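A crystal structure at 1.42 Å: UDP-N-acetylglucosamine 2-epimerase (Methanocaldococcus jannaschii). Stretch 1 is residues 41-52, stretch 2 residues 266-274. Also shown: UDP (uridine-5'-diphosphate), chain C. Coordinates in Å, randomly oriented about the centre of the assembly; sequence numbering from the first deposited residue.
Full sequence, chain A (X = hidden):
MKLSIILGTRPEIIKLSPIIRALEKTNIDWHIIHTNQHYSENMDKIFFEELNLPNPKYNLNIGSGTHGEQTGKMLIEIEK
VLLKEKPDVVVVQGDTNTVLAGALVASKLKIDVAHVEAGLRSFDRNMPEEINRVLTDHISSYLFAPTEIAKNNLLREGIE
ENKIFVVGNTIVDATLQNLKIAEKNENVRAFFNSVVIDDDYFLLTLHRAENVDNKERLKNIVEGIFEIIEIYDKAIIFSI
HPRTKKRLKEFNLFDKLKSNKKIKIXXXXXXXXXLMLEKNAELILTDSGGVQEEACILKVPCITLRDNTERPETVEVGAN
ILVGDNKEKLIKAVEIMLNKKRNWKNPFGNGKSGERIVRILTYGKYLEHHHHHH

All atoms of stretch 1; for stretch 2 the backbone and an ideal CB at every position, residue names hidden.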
ATOM      1  N   GLU A  41      25.640 -12.761  -8.316  1.00 11.26           N
ATOM      2  CA  GLU A  41      26.719 -12.461  -7.375  1.00 12.88           C
ATOM      3  C   GLU A  41      27.177 -11.006  -7.413  1.00 11.22           C
ATOM      4  O   GLU A  41      27.412 -10.398  -6.367  1.00 10.41           O
ATOM      5  CB  GLU A  41      27.895 -13.425  -7.570  1.00 16.95           C
ATOM      6  CG  GLU A  41      27.567 -14.827  -7.070  1.00 19.13           C
ATOM      7  CD  GLU A  41      28.737 -15.785  -7.149  1.00 30.17           C
ATOM      8  OE1 GLU A  41      29.828 -15.368  -7.590  1.00 29.52           O
ATOM      9  OE2 GLU A  41      28.558 -16.959  -6.766  1.00 37.40           O
ATOM     10  N   ASN A  42      27.275 -10.443  -8.611  1.00 10.91           N
ATOM     11  CA  ASN A  42      27.659  -9.034  -8.744  1.00 12.39           C
ATOM     12  C   ASN A  42      26.566  -8.014  -8.400  1.00 11.90           C
ATOM     13  O   ASN A  42      26.801  -6.808  -8.505  1.00 12.07           O
ATOM     14  CB  ASN A  42      28.257  -8.743 -10.131  1.00 13.40           C
ATOM     15  CG  ASN A  42      27.313  -9.089 -11.271  1.00 20.77           C
ATOM     16  OD1 ASN A  42      26.104  -9.227 -11.081  1.00 20.65           O
ATOM     17  ND2 ASN A  42      27.868  -9.220 -12.472  1.00 23.93           N
HETATM   18  N   MSE A  43      25.379  -8.497  -8.015  1.00 10.42           N
HETATM   19  CA  MSE A  43      24.290  -7.635  -7.554  1.00 11.38           C
HETATM   20  C   MSE A  43      24.025  -7.786  -6.063  1.00 10.13           C
HETATM   21  O   MSE A  43      23.190  -7.079  -5.498  1.00 12.01           O
HETATM   22  CB  MSE A  43      23.002  -7.945  -8.327  1.00  9.97           C
HETATM   23  CG  MSE A  43      23.098  -7.653  -9.818  1.00 11.49           C
HETATM   24 SE   MSE A  43      23.466  -5.790 -10.246  1.00 13.31          SE
HETATM   25  CE  MSE A  43      21.748  -5.020  -9.802  1.00  9.72           C
ATOM     26  N   ASP A  44      24.731  -8.707  -5.418  1.00 10.43           N
ATOM     27  CA  ASP A  44      24.329  -9.136  -4.086  1.00 10.35           C
ATOM     28  C   ASP A  44      25.502  -9.595  -3.220  1.00  9.94           C
ATOM     29  O   ASP A  44      25.942  -8.859  -2.333  1.00 10.01           O
ATOM     30  CB  ASP A  44      23.270 -10.235  -4.209  1.00 10.64           C
ATOM     31  CG  ASP A  44      22.926 -10.860  -2.886  1.00 15.17           C
ATOM     32  OD1 ASP A  44      22.680 -10.111  -1.920  1.00 15.09           O
ATOM     33  OD2 ASP A  44      22.915 -12.104  -2.809  1.00 15.45           O
ATOM     34  N   LYS A  45      26.008 -10.796  -3.494  1.00 10.03           N
ATOM     35  CA  LYS A  45      27.127 -11.384  -2.749  1.00 10.71           C
ATOM     36  C   LYS A  45      28.313 -10.432  -2.623  1.00 11.56           C
ATOM     37  O   LYS A  45      28.884 -10.294  -1.541  1.00 11.44           O
ATOM     38  CB  LYS A  45      27.568 -12.688  -3.415  1.00 13.93           C
ATOM     39  CG  LYS A  45      28.718 -13.397  -2.727  1.00 13.73           C
ATOM     40  CD  LYS A  45      29.037 -14.703  -3.443  1.00 18.58           C
ATOM     41  CE  LYS A  45      30.392 -15.247  -3.026  1.00 30.11           C
ATOM     42  NZ  LYS A  45      30.601 -16.644  -3.497  1.00 34.22           N
ATOM     43  N   ILE A  46      28.652  -9.740  -3.710  1.00  8.04           N
ATOM     44  CA  ILE A  46      29.820  -8.869  -3.689  1.00  9.81           C
ATOM     45  C   ILE A  46      29.681  -7.747  -2.659  1.00  9.38           C
ATOM     46  O   ILE A  46      30.674  -7.298  -2.089  1.00 11.64           O
ATOM     47  CB  ILE A  46      30.155  -8.323  -5.106  1.00  9.56           C
ATOM     48  CG1 ILE A  46      31.531  -7.646  -5.127  1.00 13.32           C
ATOM     49  CG2 ILE A  46      29.072  -7.374  -5.615  1.00 10.70           C
ATOM     50  CD1 ILE A  46      32.112  -7.476  -6.536  1.00 14.45           C
ATOM     51  N   PHE A  47      28.453  -7.308  -2.398  1.00  9.69           N
ATOM     52  CA  PHE A  47      28.237  -6.233  -1.446  1.00 10.37           C
ATOM     53  C   PHE A  47      28.318  -6.718  -0.017  1.00  9.28           C
ATOM     54  O   PHE A  47      28.860  -6.027   0.843  1.00 11.73           O
ATOM     55  CB  PHE A  47      26.918  -5.521  -1.754  1.00  7.85           C
ATOM     56  CG  PHE A  47      26.915  -4.922  -3.117  1.00  9.68           C
ATOM     57  CD1 PHE A  47      27.656  -3.771  -3.367  1.00 12.02           C
ATOM     58  CD2 PHE A  47      26.273  -5.553  -4.173  1.00 11.04           C
ATOM     59  CE1 PHE A  47      27.709  -3.230  -4.636  1.00 10.77           C
ATOM     60  CE2 PHE A  47      26.327  -5.018  -5.437  1.00 12.07           C
ATOM     61  CZ  PHE A  47      27.055  -3.857  -5.671  1.00 11.20           C
ATOM     62  N   PHE A  48      27.794  -7.911   0.239  1.00 10.14           N
ATOM     63  CA  PHE A  48      27.963  -8.509   1.553  1.00 10.98           C
ATOM     64  C   PHE A  48      29.442  -8.702   1.867  1.00 10.76           C
ATOM     65  O   PHE A  48      29.866  -8.506   3.004  1.00 13.53           O
ATOM     66  CB  PHE A  48      27.187  -9.824   1.662  1.00 10.16           C
ATOM     67  CG  PHE A  48      25.740  -9.632   2.016  1.00  9.20           C
ATOM     68  CD1 PHE A  48      24.810  -9.297   1.046  1.00 10.88           C
ATOM     69  CD2 PHE A  48      25.316  -9.755   3.332  1.00 10.41           C
ATOM     70  CE1 PHE A  48      23.477  -9.105   1.381  1.00 11.49           C
ATOM     71  CE2 PHE A  48      23.976  -9.567   3.672  1.00 12.74           C
ATOM     72  CZ  PHE A  48      23.059  -9.242   2.691  1.00 11.19           C
ATOM     73  N   GLU A  49      30.226  -9.072   0.856  1.00  9.72           N
ATOM     74  CA  GLU A  49      31.661  -9.253   1.043  1.00 10.84           C
ATOM     75  C   GLU A  49      32.409  -7.932   1.242  1.00 11.56           C
ATOM     76  O   GLU A  49      33.135  -7.761   2.225  1.00 12.33           O
ATOM     77  CB  GLU A  49      32.265 -10.020  -0.136  1.00 11.11           C
ATOM     78  CG  GLU A  49      33.769 -10.248  -0.023  1.00 17.62           C
ATOM     79  CD  GLU A  49      34.135 -11.111   1.168  1.00 27.66           C
ATOM     80  OE1 GLU A  49      33.276 -11.892   1.628  1.00 28.21           O
ATOM     81  OE2 GLU A  49      35.287 -11.013   1.650  1.00 30.99           O
ATOM     82  N   GLU A  50      32.256  -7.003   0.306  1.00 10.75           N
ATOM     83  CA  GLU A  50      33.039  -5.776   0.365  1.00  9.78           C
ATOM     84  C   GLU A  50      32.657  -4.908   1.557  1.00 11.52           C
ATOM     85  O   GLU A  50      33.490  -4.178   2.084  1.00 13.45           O
ATOM     86  CB  GLU A  50      32.910  -4.969  -0.935  1.00 11.96           C
ATOM     87  CG  GLU A  50      33.551  -5.627  -2.152  1.00 11.66           C
ATOM     88  CD  GLU A  50      33.637  -4.704  -3.359  1.00 12.44           C
ATOM     89  OE1 GLU A  50      33.058  -3.603  -3.328  1.00 13.18           O
ATOM     90  OE2 GLU A  50      34.299  -5.092  -4.344  1.00 15.13           O
ATOM     91  N   LEU A  51      31.397  -4.992   1.977  1.00 12.07           N
ATOM     92  CA  LEU A  51      30.909  -4.161   3.070  1.00  9.24           C
ATOM     93  C   LEU A  51      30.963  -4.884   4.411  1.00 11.23           C
ATOM     94  O   LEU A  51      30.494  -4.350   5.418  1.00 12.27           O
ATOM     95  CB  LEU A  51      29.493  -3.648   2.778  1.00 10.47           C
ATOM     96  CG  LEU A  51      29.438  -2.765   1.523  1.00 10.91           C
ATOM     97  CD1 LEU A  51      28.013  -2.423   1.148  1.00 13.14           C
ATOM     98  CD2 LEU A  51      30.239  -1.495   1.735  1.00 17.46           C
ATOM     99  N   ASN A  52      31.537  -6.087   4.408  1.00 12.26           N
ATOM    100  CA  ASN A  52      31.784  -6.833   5.648  1.00 13.82           C
ATOM    101  C   ASN A  52      30.487  -7.038   6.436  1.00 13.21           C
ATOM    102  O   ASN A  52      30.404  -6.759   7.638  1.00 16.26           O
ATOM    103  CB  ASN A  52      32.853  -6.105   6.479  1.00 15.23           C
ATOM    104  CG  ASN A  52      33.407  -6.948   7.604  1.00 23.36           C
ATOM    105  OD1 ASN A  52      33.515  -8.170   7.498  1.00 24.58           O
ATOM    106  ND2 ASN A  52      33.780  -6.286   8.690  1.00 22.88           N
ATOM    107  N   UNK A 266      30.905  -2.784 -19.136  1.00 13.18           N
ATOM    108  CA  UNK A 266      31.372  -3.649 -18.058  1.00 14.10           C
ATOM    109  C   UNK A 266      30.181  -4.233 -17.311  1.00 15.53           C
ATOM    110  O   UNK A 266      29.125  -3.597 -17.206  1.00 13.19           O
ATOM    111  CB  UNK A 266      32.283  -2.880 -17.099  1.00 14.10           C
ATOM    112  N   UNK A 267      30.339  -5.462 -16.839  1.00 13.28           N
ATOM    113  CA  UNK A 267      29.361  -6.077 -15.958  1.00 13.62           C
ATOM    114  C   UNK A 267      29.337  -5.275 -14.663  1.00 11.80           C
ATOM    115  O   UNK A 267      30.327  -4.606 -14.324  1.00 14.72           O
ATOM    116  CB  UNK A 267      29.686  -7.549 -15.698  1.00 13.62           C
ATOM    117  N   UNK A 268      28.217  -5.339 -13.927  1.00 10.68           N
ATOM    118  CA  UNK A 268      28.114  -4.658 -12.635  1.00 10.05           C
ATOM    119  C   UNK A 268      29.312  -4.980 -11.740  1.00 11.46           C
ATOM    120  O   UNK A 268      29.743  -6.139 -11.667  1.00 12.72           O
ATOM    121  CB  UNK A 268      26.814  -5.052 -11.931  1.00 10.05           C
ATOM    122  N   UNK A 269      29.844  -3.958 -11.075  1.00  9.98           N
ATOM    123  CA  UNK A 269      31.011  -4.125 -10.203  1.00 11.51           C
ATOM    124  C   UNK A 269      30.671  -3.858  -8.743  1.00  9.03           C
ATOM    125  O   UNK A 269      29.592  -3.359  -8.418  1.00 10.07           O
ATOM    126  CB  UNK A 269      32.141  -3.194 -10.648  1.00 11.51           C
ATOM    127  N   UNK A 270      31.602  -4.192  -7.852  1.00  9.38           N
ATOM    128  CA  UNK A 270      31.427  -3.970  -6.425  1.00  7.90           C
ATOM    129  C   UNK A 270      31.409  -2.492  -6.081  1.00  9.35           C
ATOM    130  O   UNK A 270      31.755  -1.642  -6.910  1.00  9.96           O
ATOM    131  CB  UNK A 270      32.537  -4.673  -5.641  1.00  7.90           C
ATOM    132  N   UNK A 271      30.987  -2.185  -4.859  1.00  9.24           N
ATOM    133  CA  UNK A 271      30.856  -0.798  -4.420  1.00  9.12           C
ATOM    134  C   UNK A 271      32.186  -0.042  -4.416  1.00  8.38           C
ATOM    135  O   UNK A 271      32.255   1.113  -4.828  1.00  9.60           O
ATOM    136  CB  UNK A 271      30.243  -0.759  -3.019  1.00  9.12           C
ATOM    137  N   UNK A 272      33.247  -0.693  -3.955  1.00  8.99           N
ATOM    138  CA  UNK A 272      34.546  -0.029  -3.893  1.00  8.88           C
ATOM    139  C   UNK A 272      35.027   0.349  -5.290  1.00 10.12           C
ATOM    140  O   UNK A 272      35.503   1.468  -5.535  1.00  9.28           O
ATOM    141  CB  UNK A 272      35.575  -0.928  -3.205  1.00  8.88           C
ATOM    142  N   UNK A 273      34.891  -0.600  -6.206  1.00  9.64           N
ATOM    143  CA  UNK A 273      35.243  -0.380  -7.593  1.00  7.85           C
ATOM    144  C   UNK A 273      34.393   0.736  -8.206  1.00  9.77           C
ATOM    145  O   UNK A 273      34.907   1.613  -8.907  1.00  9.64           O
ATOM    146  CB  UNK A 273      35.079  -1.676  -8.390  1.00  7.85           C
ATOM    147  N   UNK A 274      33.090   0.712  -7.933  1.00  8.46           N
ATOM    148  CA  UNK A 274      32.212   1.706  -8.533  1.00  8.41           C
ATOM    149  C   UNK A 274      32.467   3.109  -7.989  1.00  8.01           C
ATOM    150  O   UNK A 274      32.416   4.084  -8.740  1.00  8.95           O
ATOM    151  CB  UNK A 274      30.751   1.318  -8.299  1.00  8.41           C
TER
HETATM  152  N1  UDP C 401      26.639   0.541  -7.814  1.00  8.56           N
HETATM  153  C2  UDP C 401      27.640  -0.358  -7.664  1.00  9.18           C
HETATM  154  N3  UDP C 401      28.168  -0.961  -8.751  1.00  8.77           N
HETATM  155  C4  UDP C 401      27.732  -0.706 -10.004  1.00  9.76           C
HETATM  156  C5  UDP C 401      26.695   0.217 -10.199  1.00  9.33           C
HETATM  157  C6  UDP C 401      26.157   0.825  -9.059  1.00  8.40           C
HETATM  158  O2  UDP C 401      28.073  -0.628  -6.541  1.00  9.59           O
HETATM  159  O4  UDP C 401      28.306  -1.362 -11.089  1.00 11.05           O
HETATM  160  C1' UDP C 401      25.989   1.196  -6.665  1.00  8.82           C
HETATM  161  C2' UDP C 401      26.024   2.631  -6.589  1.00  7.98           C
HETATM  162  O2' UDP C 401      27.271   3.073  -6.102  1.00 10.09           O
HETATM  163  C3' UDP C 401      24.878   2.949  -5.727  1.00  8.45           C
HETATM  164  C4' UDP C 401      23.944   1.858  -5.963  1.00  8.06           C
HETATM  165  O4' UDP C 401      24.596   0.917  -6.779  1.00  8.79           O
HETATM  166  O3' UDP C 401      25.189   3.006  -4.362  1.00  9.73           O
HETATM  167  C5' UDP C 401      22.707   2.271  -6.686  1.00 10.60           C
HETATM  168  O5' UDP C 401      21.892   1.171  -7.007  1.00  9.80           O
HETATM  169  PA  UDP C 401      20.985   1.130  -8.306  1.00  9.19           P
HETATM  170  O1A UDP C 401      20.991  -0.290  -8.831  1.00 12.00           O
HETATM  171  O2A UDP C 401      21.514   2.126  -9.315  1.00  9.84           O
HETATM  172  O3A UDP C 401      19.500   1.448  -7.880  1.00  9.47           O
HETATM  173  PB  UDP C 401      18.728   2.748  -7.465  1.00  7.66           P
HETATM  174  O1B UDP C 401      19.610   3.617  -6.581  1.00 10.49           O
HETATM  175  O2B UDP C 401      18.284   3.467  -8.712  1.00  8.28           O
HETATM  176  O3B UDP C 401      17.548   2.191  -6.720  1.00  8.93           O

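Position 266 has extended backbone angles (-125/146), and no atom of stretch 1 lies within 5.5 Å of its ideal CB. Stretch 1 therefore sets no preference; the deposited residue is Ile266.

At 267 the CA-to-CB bond points sideways, with the ideal CB 4.1 Å from Asn42 ND2. That amide is a donor, so a polar or acidic side chain would suit, though others would fit. Glu267 is found. Its OE1 stays 4.0 Å from Asn42 ND2, and water bridges the gap: one water accepts from Asn42 ND2 at 3.1 Å and donates to Glu267 OE1 at 2.6 Å.

Position 268 points toward stretch 1, its ideal CB 3.8 Å from both Met43 SE and Asn42 O. A compact apolar residue fits, and phi of -50° also admits proline. Pro268 is deposited; its CB packs 3.9 Å from Met43 SE (selenomethionine).

At 269 CA-to-CB points away, so stretch 1 leaves the side chain open and the backbone makes the contacts. A water donates to both Asn42 O (2.7 Å) and the 269 O (2.8 Å), while UDP N3 donates to that same O at 2.8 Å. The 269 N donates to UDP O4 at 3.0 Å, so the backbone pairs with the uracil edge. Many residues would serve; Val269 is present.

Position 270 is the most restrictive. An ideal CB would sit 2.2 Å from Glu50 OE2 and 3.0 Å from Ile46 CD1, both clashes. Only glycine suits this arrangement, although phi/psi of -68/167 does not itself demand it. Gly270 occupies the N-cap position, its CA 3.6 Å from Ile46 CD1.

At 271 the ideal CB is 3.9 Å from Phe47 CE1, favouring an apolar or aromatic residue. Tyr271 places CD2 4.1 Å from Leu51 CD2; its end leads away, with CE1 3.3 Å from UDP O2'.

At 272 CA-to-CB points sideways, the ideal CB 3.7 Å from Glu50 OE1. The backbone N donates to Glu50 OE1 (3.0 Å, 171°), which excludes proline; apolar or small polar side chains suit, an acid less so. Leu272 brings CG to 3.5 Å from Glu50 OE1.

At 273 CB points sideways, 5.4 Å from Glu50 OE2. A basic or neutral polar chain would seem natural beside a carboxylate, yet Glu273 is deposited. Its OE1 lies 2.5 Å from Glu50 OE2, suggesting that one acid group is protonated.

Position 274 has no stretch 1 atom within 5.5 Å of its ideal CB, but the nearby uracil could welcome an aromatic. Phe274 lays a ring face over UDP C4, with CD1 3.3 Å from that atom.

Stretch 2 (266-274) IEPVGYLEF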
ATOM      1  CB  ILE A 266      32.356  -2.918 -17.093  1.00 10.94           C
ATOM      2  CG1 ILE A 266      31.652  -1.807 -16.311  1.00 12.97           C
ATOM      3  CG2 ILE A 266      33.547  -2.359 -17.868  1.00 15.46           C
ATOM      4  CD1 ILE A 266      32.552  -1.138 -15.277  1.00 15.87           C
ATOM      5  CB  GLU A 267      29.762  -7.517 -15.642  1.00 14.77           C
ATOM      6  CG  GLU A 267      29.965  -8.412 -16.845  1.00 31.27           C
ATOM      7  CD  GLU A 267      30.459  -9.793 -16.440  1.00 40.57           C
ATOM      8  OE1 GLU A 267      29.722 -10.502 -15.718  1.00 44.30           O
ATOM      9  OE2 GLU A 267      31.586 -10.162 -16.834  1.00 45.93           O
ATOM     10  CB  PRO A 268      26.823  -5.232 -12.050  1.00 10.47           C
ATOM     11  CG  PRO A 268      25.977  -5.499 -13.252  1.00 14.18           C
ATOM     12  CD  PRO A 268      26.948  -5.999 -14.301  1.00 12.45           C
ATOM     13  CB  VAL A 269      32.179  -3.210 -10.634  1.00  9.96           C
ATOM     14  CG1 VAL A 269      32.608  -3.530 -12.060  1.00 13.11           C
ATOM     15  CG2 VAL A 269      31.783  -1.740 -10.493  1.00 13.72           C
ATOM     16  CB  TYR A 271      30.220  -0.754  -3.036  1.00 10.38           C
ATOM     17  CG  TYR A 271      29.745   0.613  -2.618  1.00  8.71           C
ATOM     18  CD1 TYR A 271      28.971   1.384  -3.464  1.00 10.07           C
ATOM     19  CD2 TYR A 271      30.061   1.122  -1.357  1.00 10.90           C
ATOM     20  CE1 TYR A 271      28.520   2.632  -3.079  1.00 11.59           C
ATOM     21  CE2 TYR A 271      29.609   2.373  -0.963  1.00 11.54           C
ATOM     22  CZ  TYR A 271      28.841   3.121  -1.839  1.00 11.85           C
ATOM     23  OH  TYR A 271      28.384   4.364  -1.460  1.00 13.59           O
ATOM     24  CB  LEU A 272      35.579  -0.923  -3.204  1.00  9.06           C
ATOM     25  CG  LEU A 272      35.227  -1.335  -1.781  1.00  9.81           C
ATOM     26  CD1 LEU A 272      36.304  -2.276  -1.249  1.00 14.82           C
ATOM     27  CD2 LEU A 272      35.090  -0.120  -0.881  1.00 12.02           C
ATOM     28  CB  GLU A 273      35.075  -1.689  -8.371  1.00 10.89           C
ATOM     29  CG  GLU A 273      36.126  -2.754  -8.023  1.00 14.14           C
ATOM     30  CD  GLU A 273      35.824  -3.510  -6.744  1.00 16.17           C
ATOM     31  OE1 GLU A 273      34.686  -3.429  -6.226  1.00 14.62           O
ATOM     32  OE2 GLU A 273      36.738  -4.198  -6.246  1.00 19.82           O
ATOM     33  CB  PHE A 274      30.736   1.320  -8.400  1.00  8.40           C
ATOM     34  CG  PHE A 274      29.864   2.046  -9.370  1.00  8.91           C
ATOM     35  CD1 PHE A 274      29.915   1.730 -10.716  1.00 10.78           C
ATOM     36  CD2 PHE A 274      29.033   3.075  -8.952  1.00 11.66           C
ATOM     37  CE1 PHE A 274      29.134   2.414 -11.637  1.00 11.30           C
ATOM     38  CE2 PHE A 274      28.243   3.754  -9.873  1.00 10.53           C
ATOM     39  CZ  PHE A 274      28.307   3.421 -11.212  1.00 10.02           C
TER
HETATM   40  O   HOH W   1      26.896  -4.127  -8.919  1.00 10.01           O
HETATM   41  O   HOH W   2      30.960 -10.188 -13.384  1.00 41.32           O
HETATM   42  O   HOH W   3      27.158 -10.219 -15.316  1.00 44.46           O
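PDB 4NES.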